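Local coordinates for bartonella effector protein (Bep) substrate of VirB T4SS (Bartonella sp. 1-1C, PDB 4PY3) that probably transfers AMP from ATP to threonine or tyrosine side chains of target proteins, this chain being the N-terminal Fic domain of a larger effector secreted by Bartonella, at residues Tyr15-Thr20 with Asn26-Lys31; Asp82-Phe85 with Thr91-Glu94; Leu145-Asn150 with Lys205-Leu210; Leu133-Phe138 with Ser215-Ile220; Ile46-Glu51 with Lys63-Arg68. All blocks are in the same frame, centred on the assembly; numbering follows the deposited sequence.

Interaction 1: Tyr15-Thr20 with Asn26-Lys31; sequences YPHMNT and NIMSTK
Thr20 OG1 bonds to two partners across the contact: it donates to Met28 O at 2.6 Å and accepts from Thr30 OG1 at 3.0 Å. The bond to Met28 O comes from above the carbonyl plane, 43° out of it. The second contact centre is the side chain of Met28, which a bend at chi2 (-57°) folds back among three residues of 15-20. Its SD sits over one face of the Tyr15 ring, 4.0 Å from the centroid and 18° off the ring normal, a Met-aromatic contact. Beyond the sulfur, Met28 CE meets the edge of the His17 imidazole, near its plane, 3.9 Å from His17 CE1. Met18 SD closes the group by touching Met28 CB at 3.7 Å.

Further out, the loop 15-20 is tied together by the backbone bond from Tyr15 N to Thr20 O (3.1 Å). Asn23, in the link between the segments, bonds to both sides: its N to Tyr15 OH and its ND2 to Ile27 O. Thr20 additionally touches Leu33 of the helix. Just before Thr30, Ser29 OG bonds to Lys32 N, the classic N-cap of a helix, here at the start of helix 30-48.

Interaction 2: Asp82-Phe85 with Thr91-Glu94; sequences DFSF and TVAE
Phe85 and Ala93 face each other as an antiparallel hydrogen-bonded pair, their CA atoms 5.1 Å apart, and the two segments run 166° apart in direction. Phe85 N donates to Ala93 O at 2.9 Å. Ala93 N returns a bond to Phe85 O at 2.8 Å, and both bonds are nearly straight and lie in the carbonyl planes. Phe85 O also receives a CA-H contact from Val92 CA at 3.2 Å. This small ladder forms a beta-hairpin, 85-86 with 92-93, in a domain whose other regular elements are all helices. Fic proteins commonly carry a beta-hairpin flap ahead of the Fic motif in sequence, and this hairpin probably corresponds to it.

Phe85 and Ala93 set their CB atoms on the same face of the hairpin. With CG anti to the backbone N (chi1 -177°), the Phe85 ring heads away from the partner strand and meets Phe87 edge-to-face, while Ala93 touches Phe87 and Tyr13. On the neighbouring positions, Ser84 OG makes a weak bond to Glu94 OE1 at 3.1 Å, which the Glu94 chain reaches by staying extended beyond CG. Next to it, Ser84 CB comes within 4.3 Å of Val92 CG1, and the Phe83 ring stacks on Tyr79.

Interaction 3: Leu145-Asn150 with Lys205-Leu210; sequences LFVFLN and KEMKSL
Met207 carries the whole of this contact on helix 205-214, meeting Phe146 and Val147 on helix 135-152. The CA atoms of Val147 and Met207 are 7.6 Å apart, the nearest pair between the two segments.

The sulfur-aromatic part involves Met207 SD and the Phe146 ring. SD lies 3.6 Å from Phe146 CD2 and 4.6 Å from the ring centroid, 53° off the normal, an oblique Met-aromatic approach. The chain of Met207 leaves with CG anti to its own N and then bends at chi2 (63°) and chi3 (67°); the bends turn the end of the chain so that CE as well as SD touches Phe146 CD2, CE at 3.7 Å.

The aliphatic part belongs to the valine. Val147 CG2 packs against the methyl CE and the methylene CG of Met207, each at 4.0 Å, the two side chains passing one another in opposite senses.

Around this pair the Phe146 ring joins an aromatic cluster, meeting Phe167 and Phe211 edge-to-face and also meeting the Phe180 ring. Met207 also touches Ala191 of helix 185-197, so it lies where three helices converge.

The contact is wholly apolar: it is carried by dispersion and sulfur-aromatic attraction rather than by directed polar bonds, as fits a buried seam between helices of the Fic domain core.

Interaction 4: Leu133-Phe138 with Ser215-Ile220; sequences LSREEF and SDPKKI
Arg135, in the first turn of helix 135-152, reaches across to Ser215 and Asp216 in the loop that follows helix 205-214, where an Asx turn leads into a short 3-10 segment. The contact thus joins the N-terminal end of one helix to the exit of another, near the end of the modelled chain.

The arginine leaves with CG anti to the backbone N (chi1 -168°) and continues extended through chi2, then bends at chi3, which brings the guanidinium against the loop. NE makes a weak bond to Ser215 O at 3.2 Å, with an angle of 144° at the hydrogen, and the carbonyl oxygen lies at the edge of the guanidinium, near its plane. Arg135 CD follows at 3.6 Å from the same oxygen. NH2 has a second, also weak, bond to Glu212 O. The positive group therefore sits by carbonyls at the C-terminal end of helix 205-214, where the helix dipole would be expected to favour it.

Ser215 OG turns back to the preceding helix, bonding to Phe211 O and Glu212 O, which fixes the residue whose carbonyl Arg135 uses. In the Asx turn, Asp216 OD1 accepts from Lys218 N at 3.1 Å. The other oxygen, Asp216 OD2, is 4.2 Å from Arg135 NH2 and clear of the guanidinium plane, too far for a salt bridge although the charges are opposite.

Interaction 5: Ile46-Glu51 with Lys63-Arg68; sequences INLNKE and KYIHQR
Leu48 and Glu51, which bracket a type I beta turn at the C-terminal end of helix 30-48, meet helix 59-70 through Tyr64, a helix end and its turn laid against a neighbouring helix of the Fic domain.

The apolar contacts belong to Leu48. CD1 rests 3.6 Å from Tyr64 CE2, oblique to the ring, and the other branch, CD2, faces Ile65 CG1 at a looser 4.5 Å. Leu48 and Ile65 both also touch Val165 of helix 159-173, a third helix at the seam.

The polar contact belongs to Tyr64 OH, which donates to Glu51 OE2 at 2.7 Å, on the syn side of the carboxylate and 22° out of its plane; the carboxylate and ring planes are almost perpendicular. Glu51 gets there with CG between its backbone N and carbonyl carbon (chi1 64°). Such a bond, together with the Arg68 guanidinium, whose NE is 4.7 Å from Glu51 OE2, would probably stabilise the ionised carboxylate.

Arg68, one turn along from Tyr64, places its CG 3.6 Å above one face of the ring and pairs its NH1 with Glu71. Its NE donates to Tyr64 OH at 3.0 Å along a practically straight line, 179°, with the oxygen in the guanidinium plane.

How the interactions relate
From the N terminus, interaction 1 closes the short loop ahead of helix 30-48 and takes in its first residues, while interaction 5 holds the far end of the same helix against helix 59-70; their nearest atoms are about 14 Å apart. Interaction 2 follows as a hairpin loop, its nearest atoms about 7 Å from both. The two remaining contacts are long-range: interaction 3 lies nested inside the larger loop closed by interaction 4, and both join helix 135-152 to the 205-220 region, about 15 Å apart between centres. No two contacts cross along the chain. Interactions 3 and 4 lie across the chain's centre from interactions 1 and 2.

Interaction 1: Tyr15-Thr20 with Asn26-Lys31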
# COMPACT_ATOMS: atom_id res chain seq x y z
N TYR A 15 -0.79 10.12 -19.73
CA TYR A 15 -0.86 11.17 -20.77
C TYR A 15 -1.46 10.64 -22.08
O TYR A 15 -1.33 9.46 -22.37
CB TYR A 15 0.51 11.80 -21.02
CG TYR A 15 1.00 12.66 -19.89
CD1 TYR A 15 0.48 13.93 -19.68
CD2 TYR A 15 2.00 12.21 -19.02
CE1 TYR A 15 0.94 14.73 -18.64
CE2 TYR A 15 2.46 13.00 -17.98
CZ TYR A 15 1.93 14.26 -17.79
OH TYR A 15 2.39 15.03 -16.76
N PRO A 16 -2.12 11.49 -22.88
CA PRO A 16 -2.73 10.98 -24.12
C PRO A 16 -1.71 10.52 -25.15
O PRO A 16 -2.03 9.69 -25.98
CB PRO A 16 -3.50 12.18 -24.68
CG PRO A 16 -3.60 13.14 -23.54
CD PRO A 16 -2.39 12.92 -22.69
N HIS A 17 -0.51 11.06 -25.06
CA HIS A 17 0.54 10.79 -26.03
C HIS A 17 1.72 9.99 -25.46
O HIS A 17 2.56 9.53 -26.23
CB HIS A 17 1.05 12.12 -26.63
CG HIS A 17 1.80 12.97 -25.66
ND1 HIS A 17 1.25 13.42 -24.48
CD2 HIS A 17 3.06 13.44 -25.69
CE1 HIS A 17 2.14 14.13 -23.82
NE2 HIS A 17 3.25 14.16 -24.54
N MET A 18 1.77 9.82 -24.14
CA MET A 18 2.76 8.92 -23.51
C MET A 18 2.19 8.05 -22.38
O MET A 18 1.24 8.42 -21.69
CB MET A 18 3.92 9.75 -22.96
CG MET A 18 4.49 10.75 -23.94
SD MET A 18 6.16 11.28 -23.51
CE MET A 18 7.05 9.76 -23.79
N ASN A 19 2.78 6.87 -22.18
CA ASN A 19 2.30 5.95 -21.11
C ASN A 19 2.53 6.41 -19.72
O ASN A 19 2.09 5.73 -18.78
CB ASN A 19 3.10 4.68 -21.04
CG ASN A 19 3.14 3.93 -22.30
OD1 ASN A 19 2.27 4.09 -23.13
ND2 ASN A 19 4.15 3.09 -22.45
N THR A 20 3.39 7.38 -19.57
CA THR A 20 3.75 7.88 -18.28
C THR A 20 2.52 8.42 -17.55
O THR A 20 1.61 8.98 -18.16
CB THR A 20 4.77 8.98 -18.50
OG1 THR A 20 5.92 8.42 -19.16
CG2 THR A 20 5.18 9.61 -17.21
N ASN A 26 4.95 17.67 -14.55
CA ASN A 26 4.95 17.65 -16.01
C ASN A 26 6.14 16.85 -16.56
O ASN A 26 6.69 17.19 -17.59
CB ASN A 26 4.94 19.07 -16.57
CG ASN A 26 3.78 19.91 -16.05
OD1 ASN A 26 3.99 21.05 -15.69
ND2 ASN A 26 2.57 19.35 -15.99
N ILE A 27 6.51 15.79 -15.85
CA ILE A 27 7.62 14.92 -16.25
C ILE A 27 7.10 13.79 -17.13
O ILE A 27 6.15 13.09 -16.76
CB ILE A 27 8.34 14.32 -15.02
CG1 ILE A 27 9.10 15.43 -14.29
CG2 ILE A 27 9.30 13.21 -15.43
CD1 ILE A 27 9.65 15.02 -12.94
N MET A 28 7.75 13.60 -18.27
CA MET A 28 7.28 12.65 -19.28
C MET A 28 8.04 11.33 -19.27
O MET A 28 7.57 10.35 -19.81
CB MET A 28 7.40 13.29 -20.67
CG MET A 28 6.72 14.64 -20.78
SD MET A 28 4.97 14.54 -20.36
CE MET A 28 4.33 15.99 -21.20
N SER A 29 9.21 11.31 -18.64
CA SER A 29 9.98 10.08 -18.51
C SER A 29 9.52 9.31 -17.26
O SER A 29 9.51 9.85 -16.16
CB SER A 29 11.47 10.38 -18.40
OG SER A 29 12.19 9.24 -17.99
N THR A 30 9.12 8.06 -17.45
CA THR A 30 8.69 7.22 -16.34
C THR A 30 9.85 6.99 -15.36
O THR A 30 9.64 6.96 -14.14
CB THR A 30 8.12 5.87 -16.84
OG1 THR A 30 6.85 6.10 -17.44
CG2 THR A 30 7.96 4.86 -15.69
N LYS A 31 11.06 6.84 -15.88
CA LYS A 31 12.24 6.66 -15.06
C LYS A 31 12.51 7.88 -14.16
O LYS A 31 12.69 7.73 -12.95
CB LYS A 31 13.46 6.39 -15.94

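Interaction 2: Asp82-Phe85 with Thr91-Glu94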
# COMPACT_ATOMS: atom_id res chain seq x y z
N ASP A 82 -11.32 3.41 -7.40
CA ASP A 82 -12.76 3.42 -7.61
C ASP A 82 -13.34 4.83 -7.52
O ASP A 82 -14.52 5.03 -7.82
CB ASP A 82 -13.47 2.52 -6.57
CG ASP A 82 -13.09 2.84 -5.15
OD1 ASP A 82 -12.14 3.62 -4.91
OD2 ASP A 82 -13.69 2.26 -4.23
N PHE A 83 -12.53 5.78 -7.08
CA PHE A 83 -12.97 7.16 -7.02
C PHE A 83 -12.86 7.78 -8.42
O PHE A 83 -11.80 7.75 -9.04
CB PHE A 83 -12.12 7.96 -6.04
CG PHE A 83 -12.63 9.34 -5.81
CD1 PHE A 83 -13.58 9.60 -4.84
CD2 PHE A 83 -12.16 10.40 -6.59
CE1 PHE A 83 -14.05 10.88 -4.63
CE2 PHE A 83 -12.63 11.69 -6.39
CZ PHE A 83 -13.58 11.92 -5.41
N SER A 84 -13.97 8.35 -8.88
CA SER A 84 -14.00 9.01 -10.17
C SER A 84 -13.31 10.33 -10.03
O SER A 84 -13.93 11.29 -9.56
CB SER A 84 -15.44 9.28 -10.65
OG SER A 84 -15.86 8.20 -11.44
N PHE A 85 -12.05 10.40 -10.46
CA PHE A 85 -11.23 11.57 -10.21
C PHE A 85 -11.18 12.53 -11.40
O PHE A 85 -10.90 12.12 -12.52
CB PHE A 85 -9.81 11.16 -9.87
CG PHE A 85 -8.95 12.32 -9.54
CD1 PHE A 85 -9.04 12.92 -8.28
CD2 PHE A 85 -8.08 12.87 -10.48
CE1 PHE A 85 -8.27 14.02 -7.97
CE2 PHE A 85 -7.30 13.96 -10.16
CZ PHE A 85 -7.41 14.56 -8.92
N THR A 91 -10.23 15.85 -17.66
CA THR A 91 -10.52 14.43 -17.86
C THR A 91 -10.85 13.75 -16.55
O THR A 91 -10.48 14.21 -15.48
CB THR A 91 -9.36 13.67 -18.53
OG1 THR A 91 -8.20 13.70 -17.69
CG2 THR A 91 -9.04 14.29 -19.89
N VAL A 92 -11.54 12.63 -16.66
CA VAL A 92 -12.02 11.89 -15.50
C VAL A 92 -11.42 10.49 -15.51
O VAL A 92 -11.58 9.74 -16.48
CB VAL A 92 -13.57 11.84 -15.49
CG1 VAL A 92 -14.11 11.11 -14.26
CG2 VAL A 92 -14.14 13.24 -15.53
N ALA A 93 -10.76 10.12 -14.43
CA ALA A 93 -10.05 8.84 -14.38
C ALA A 93 -10.57 7.90 -13.31
O ALA A 93 -10.93 8.30 -12.20
CB ALA A 93 -8.56 9.05 -14.18
N GLU A 94 -10.56 6.63 -13.66
CA GLU A 94 -11.04 5.57 -12.80
C GLU A 94 -10.39 4.29 -13.30
O GLU A 94 -10.14 4.15 -14.49
CB GLU A 94 -12.55 5.54 -12.96
CG GLU A 94 -13.29 4.61 -12.03
CD GLU A 94 -14.78 4.57 -12.32
OE1 GLU A 94 -15.32 5.56 -12.88
OE2 GLU A 94 -15.41 3.54 -12.02

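Interaction 3: Leu145-Asn150 with Lys205-Leu210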
# COMPACT_ATOMS: atom_id res chain seq x y z
N LEU A 145 -3.13 -9.95 7.45
CA LEU A 145 -3.73 -8.66 7.10
C LEU A 145 -2.97 -7.97 5.94
O LEU A 145 -3.58 -7.30 5.10
CB LEU A 145 -3.82 -7.73 8.35
CG LEU A 145 -4.96 -7.57 9.35
CD1 LEU A 145 -5.00 -8.83 10.15
CD2 LEU A 145 -5.03 -6.40 10.38
N PHE A 146 -1.65 -8.16 5.90
CA PHE A 146 -0.83 -7.58 4.83
C PHE A 146 -1.15 -8.21 3.49
O PHE A 146 -1.29 -7.52 2.47
CB PHE A 146 0.66 -7.77 5.12
CG PHE A 146 1.55 -6.92 4.26
CD1 PHE A 146 1.83 -5.62 4.63
CD2 PHE A 146 2.10 -7.41 3.09
CE1 PHE A 146 2.65 -4.81 3.86
CE2 PHE A 146 2.93 -6.61 2.31
CZ PHE A 146 3.20 -5.31 2.69
N VAL A 147 -1.26 -9.54 3.50
CA VAL A 147 -1.64 -10.28 2.29
C VAL A 147 -3.01 -9.81 1.78
O VAL A 147 -3.20 -9.59 0.58
CB VAL A 147 -1.67 -11.81 2.55
CG1 VAL A 147 -2.45 -12.54 1.46
CG2 VAL A 147 -0.25 -12.34 2.64
N PHE A 148 -3.96 -9.67 2.70
CA PHE A 148 -5.30 -9.23 2.35
C PHE A 148 -5.27 -7.83 1.70
O PHE A 148 -5.78 -7.65 0.59
CB PHE A 148 -6.19 -9.24 3.60
CG PHE A 148 -7.60 -8.75 3.34
CD1 PHE A 148 -8.31 -9.17 2.22
CD2 PHE A 148 -8.22 -7.88 4.23
CE1 PHE A 148 -9.59 -8.72 1.98
CE2 PHE A 148 -9.51 -7.43 3.99
CZ PHE A 148 -10.19 -7.84 2.86
N LEU A 149 -4.65 -6.87 2.37
CA LEU A 149 -4.59 -5.51 1.87
C LEU A 149 -3.86 -5.44 0.53
O LEU A 149 -4.28 -4.72 -0.38
CB LEU A 149 -3.88 -4.59 2.87
CG LEU A 149 -3.77 -3.13 2.42
CD1 LEU A 149 -5.13 -2.53 2.12
CD2 LEU A 149 -3.06 -2.29 3.47
N ASN A 150 -2.78 -6.20 0.41
CA ASN A 150 -2.03 -6.24 -0.82
C ASN A 150 -2.89 -6.66 -2.01
O ASN A 150 -2.76 -6.09 -3.11
CB ASN A 150 -0.84 -7.19 -0.72
CG ASN A 150 0.00 -7.16 -1.97
OD1 ASN A 150 0.69 -6.18 -2.26
ND2 ASN A 150 -0.07 -8.22 -2.76
N LYS A 205 2.54 -18.20 4.53
CA LYS A 205 3.78 -18.73 5.13
C LYS A 205 4.99 -17.84 4.85
O LYS A 205 5.64 -17.35 5.79
CB LYS A 205 4.01 -20.21 4.74
CG LYS A 205 2.99 -21.13 5.37
CD LYS A 205 3.18 -21.31 6.87
CE LYS A 205 1.91 -21.83 7.54
NZ LYS A 205 1.08 -20.69 8.02
N GLU A 206 5.26 -17.56 3.58
CA GLU A 206 6.39 -16.69 3.25
C GLU A 206 6.27 -15.29 3.82
O GLU A 206 7.27 -14.66 4.09
CB GLU A 206 6.67 -16.62 1.78
CG GLU A 206 8.12 -16.41 1.37
CD GLU A 206 9.13 -17.53 1.60
OE1 GLU A 206 9.05 -18.28 2.60
OE2 GLU A 206 10.06 -17.61 0.76
N MET A 207 5.04 -14.79 3.97
CA MET A 207 4.83 -13.47 4.54
C MET A 207 5.14 -13.50 6.03
O MET A 207 5.75 -12.57 6.56
CB MET A 207 3.38 -12.99 4.30
CG MET A 207 3.14 -11.52 4.62
SD MET A 207 4.10 -10.40 3.59
CE MET A 207 3.33 -10.69 1.99
N LYS A 208 4.69 -14.55 6.70
CA LYS A 208 5.05 -14.78 8.11
C LYS A 208 6.55 -14.84 8.30
O LYS A 208 7.09 -14.18 9.18
CB LYS A 208 4.44 -16.07 8.63
N SER A 209 7.20 -15.63 7.47
CA SER A 209 8.66 -15.75 7.48
C SER A 209 9.35 -14.39 7.30
O SER A 209 10.28 -14.06 8.03
CB SER A 209 9.12 -16.74 6.41
OG SER A 209 10.50 -16.62 6.15
N LEU A 210 8.88 -13.61 6.33
CA LEU A 210 9.40 -12.26 6.11
C LEU A 210 9.22 -11.39 7.34
O LEU A 210 10.15 -10.73 7.79
CB LEU A 210 8.69 -11.61 4.92
CG LEU A 210 9.00 -10.12 4.66
CD1 LEU A 210 10.43 -9.94 4.18
CD2 LEU A 210 8.03 -9.55 3.64

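Interaction 4: Leu133-Phe138 with Ser215-Ile220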
# COMPACT_ATOMS: atom_id res chain seq x y z
N LEU A 133 -0.24 -8.18 22.09
CA LEU A 133 0.16 -9.48 21.59
C LEU A 133 1.66 -9.67 21.71
O LEU A 133 2.41 -8.70 21.78
CB LEU A 133 -0.22 -9.64 20.12
CG LEU A 133 -1.72 -9.51 19.75
CD1 LEU A 133 -1.96 -9.47 18.25
CD2 LEU A 133 -2.48 -10.68 20.34
N SER A 134 2.08 -10.92 21.72
CA SER A 134 3.50 -11.24 21.63
C SER A 134 3.98 -10.97 20.22
O SER A 134 3.17 -10.95 19.30
CB SER A 134 3.74 -12.69 21.92
N ARG A 135 5.29 -10.80 20.06
CA ARG A 135 5.88 -10.58 18.75
C ARG A 135 5.49 -11.68 17.75
O ARG A 135 5.20 -11.39 16.60
CB ARG A 135 7.40 -10.49 18.85
CG ARG A 135 8.06 -9.97 17.58
CD ARG A 135 9.55 -9.68 17.72
NE ARG A 135 10.39 -10.37 16.73
CZ ARG A 135 10.60 -11.67 16.66
NH1 ARG A 135 10.05 -12.50 17.55
NH2 ARG A 135 11.37 -12.16 15.70
N GLU A 136 5.46 -12.92 18.21
CA GLU A 136 5.07 -14.05 17.36
C GLU A 136 3.62 -13.94 16.91
O GLU A 136 3.32 -14.13 15.73
CB GLU A 136 5.27 -15.39 18.08
N GLU A 137 2.72 -13.63 17.85
CA GLU A 137 1.31 -13.49 17.54
C GLU A 137 1.05 -12.30 16.61
O GLU A 137 0.24 -12.39 15.70
CB GLU A 137 0.50 -13.34 18.81
N PHE A 138 1.75 -11.20 16.87
CA PHE A 138 1.66 -10.03 16.03
C PHE A 138 2.08 -10.36 14.60
O PHE A 138 1.35 -10.07 13.65
CB PHE A 138 2.53 -8.90 16.56
CG PHE A 138 2.61 -7.74 15.62
CD1 PHE A 138 1.59 -6.81 15.56
CD2 PHE A 138 3.68 -7.62 14.74
CE1 PHE A 138 1.65 -5.76 14.65
CE2 PHE A 138 3.74 -6.58 13.84
CZ PHE A 138 2.72 -5.64 13.79
N SER A 215 10.79 -7.98 11.78
CA SER A 215 10.39 -7.55 13.12
C SER A 215 11.42 -7.89 14.20
O SER A 215 11.22 -7.58 15.37
CB SER A 215 9.05 -8.19 13.49
OG SER A 215 9.20 -9.58 13.69
N ASP A 216 12.52 -8.52 13.80
CA ASP A 216 13.57 -8.94 14.72
C ASP A 216 14.53 -7.79 15.03
O ASP A 216 15.34 -7.42 14.18
CB ASP A 216 14.34 -10.11 14.11
CG ASP A 216 15.26 -10.80 15.10
OD1 ASP A 216 15.70 -10.15 16.08
OD2 ASP A 216 15.54 -11.99 14.90
N PRO A 217 14.50 -7.26 16.28
CA PRO A 217 15.32 -6.10 16.65
C PRO A 217 16.80 -6.24 16.31
O PRO A 217 17.47 -5.24 16.06
CB PRO A 217 15.15 -6.01 18.17
CG PRO A 217 13.86 -6.70 18.45
CD PRO A 217 13.76 -7.80 17.44
N LYS A 218 17.30 -7.48 16.33
CA LYS A 218 18.65 -7.77 15.90
C LYS A 218 18.87 -7.45 14.43
O LYS A 218 20.01 -7.47 14.00
CB LYS A 218 19.01 -9.23 16.18
N LYS A 219 17.80 -7.18 13.66
CA LYS A 219 17.94 -6.49 12.34
C LYS A 219 19.04 -5.42 12.35
O LYS A 219 19.72 -5.21 11.34
CB LYS A 219 16.62 -5.83 11.93
N ILE A 220 19.21 -4.74 13.49
CA ILE A 220 20.34 -3.83 13.71
C ILE A 220 21.67 -4.57 13.63
O ILE A 220 21.97 -5.25 12.65
CB ILE A 220 20.24 -3.16 15.09

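Interaction 5: Ile46-Glu51 with Lys63-Arg68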
# COMPACT_ATOMS: atom_id res chain seq x y z
N ILE A 46 9.39 12.30 6.62
CA ILE A 46 10.03 13.05 7.71
C ILE A 46 9.00 13.82 8.53
O ILE A 46 9.01 13.78 9.76
CB ILE A 46 11.13 13.99 7.19
CG1 ILE A 46 12.31 13.17 6.67
CG2 ILE A 46 11.60 14.94 8.29
CD1 ILE A 46 13.33 13.99 5.92
N ASN A 47 8.08 14.52 7.85
CA ASN A 47 7.03 15.23 8.57
C ASN A 47 6.01 14.29 9.17
O ASN A 47 5.57 14.48 10.29
CB ASN A 47 6.38 16.27 7.66
CG ASN A 47 7.27 17.47 7.44
OD1 ASN A 47 7.70 18.10 8.41
ND2 ASN A 47 7.57 17.78 6.20
N LEU A 48 5.65 13.26 8.43
CA LEU A 48 4.75 12.23 8.92
C LEU A 48 5.24 11.58 10.22
O LEU A 48 4.45 11.32 11.13
CB LEU A 48 4.58 11.17 7.85
CG LEU A 48 3.52 10.12 8.16
CD1 LEU A 48 2.14 10.73 8.03
CD2 LEU A 48 3.65 8.91 7.25
N ASN A 49 6.55 11.32 10.31
CA ASN A 49 7.12 10.70 11.50
C ASN A 49 7.05 11.57 12.75
O ASN A 49 7.21 11.08 13.86
CB ASN A 49 8.56 10.27 11.26
CG ASN A 49 8.67 9.06 10.36
OD1 ASN A 49 7.69 8.36 10.14
ND2 ASN A 49 9.85 8.83 9.82
N LYS A 50 6.82 12.87 12.57
CA LYS A 50 6.62 13.77 13.70
C LYS A 50 5.21 13.70 14.26
O LYS A 50 4.97 14.22 15.35
CB LYS A 50 6.89 15.21 13.31
CG LYS A 50 8.30 15.49 12.85
CD LYS A 50 8.44 16.96 12.50
CE LYS A 50 9.61 17.19 11.56
NZ LYS A 50 9.74 18.63 11.22
N GLU A 51 4.28 13.05 13.55
CA GLU A 51 2.88 13.07 14.02
C GLU A 51 2.58 11.83 14.93
O GLU A 51 3.22 10.76 14.81
CB GLU A 51 1.79 13.45 12.97
CG GLU A 51 1.59 12.53 11.79
CD GLU A 51 0.95 13.34 10.62
OE1 GLU A 51 -0.16 13.79 10.89
OE2 GLU A 51 1.50 13.59 9.49
N LYS A 63 -5.23 6.11 3.34
CA LYS A 63 -5.40 7.13 2.33
C LYS A 63 -4.60 8.37 2.67
O LYS A 63 -4.02 9.00 1.77
CB LYS A 63 -6.87 7.48 2.15
CG LYS A 63 -7.64 6.42 1.38
CD LYS A 63 -9.04 6.90 1.06
CE LYS A 63 -10.08 6.31 1.96
NZ LYS A 63 -11.43 6.62 1.43
N TYR A 64 -4.59 8.75 3.95
CA TYR A 64 -3.84 9.92 4.39
C TYR A 64 -2.34 9.72 4.13
O TYR A 64 -1.65 10.65 3.71
CB TYR A 64 -4.12 10.24 5.86
CG TYR A 64 -3.19 11.29 6.43
CD1 TYR A 64 -3.37 12.64 6.12
CD2 TYR A 64 -2.13 10.94 7.26
CE1 TYR A 64 -2.52 13.61 6.64
CE2 TYR A 64 -1.28 11.90 7.77
CZ TYR A 64 -1.47 13.23 7.46
OH TYR A 64 -0.64 14.18 7.98
N ILE A 65 -1.84 8.51 4.37
CA ILE A 65 -0.44 8.23 4.11
C ILE A 65 -0.14 8.40 2.63
O ILE A 65 0.85 9.01 2.26
CB ILE A 65 -0.06 6.81 4.54
CG1 ILE A 65 -0.08 6.72 6.07
CG2 ILE A 65 1.33 6.43 4.03
CD1 ILE A 65 -0.24 5.30 6.57
N HIS A 66 -0.99 7.81 1.79
CA HIS A 66 -0.82 7.89 0.35
C HIS A 66 -0.90 9.35 -0.09
O HIS A 66 -0.10 9.80 -0.91
CB HIS A 66 -1.90 7.06 -0.35
CG HIS A 66 -1.68 6.89 -1.81
ND1 HIS A 66 -1.99 7.86 -2.74
CD2 HIS A 66 -1.16 5.85 -2.52
CE1 HIS A 66 -1.69 7.44 -3.95
NE2 HIS A 66 -1.17 6.23 -3.85
N GLN A 67 -1.83 10.09 0.51
CA GLN A 67 -1.96 11.51 0.24
C GLN A 67 -0.64 12.23 0.53
O GLN A 67 -0.13 12.97 -0.31
CB GLN A 67 -3.09 12.13 1.06
CG GLN A 67 -3.63 13.43 0.46
CD GLN A 67 -4.91 13.92 1.12
OE1 GLN A 67 -5.61 13.18 1.81
NE2 GLN A 67 -5.23 15.19 0.90
N ARG A 68 -0.08 12.00 1.70
CA ARG A 68 1.16 12.66 2.08
C ARG A 68 2.33 12.24 1.21
O ARG A 68 3.18 13.06 0.87
CB ARG A 68 1.48 12.41 3.55
CG ARG A 68 0.61 13.21 4.51
CD ARG A 68 0.91 14.69 4.39
NE ARG A 68 0.20 15.49 5.36
CZ ARG A 68 -0.13 16.77 5.21
NH1 ARG A 68 0.17 17.43 4.08
NH2 ARG A 68 -0.78 17.41 6.17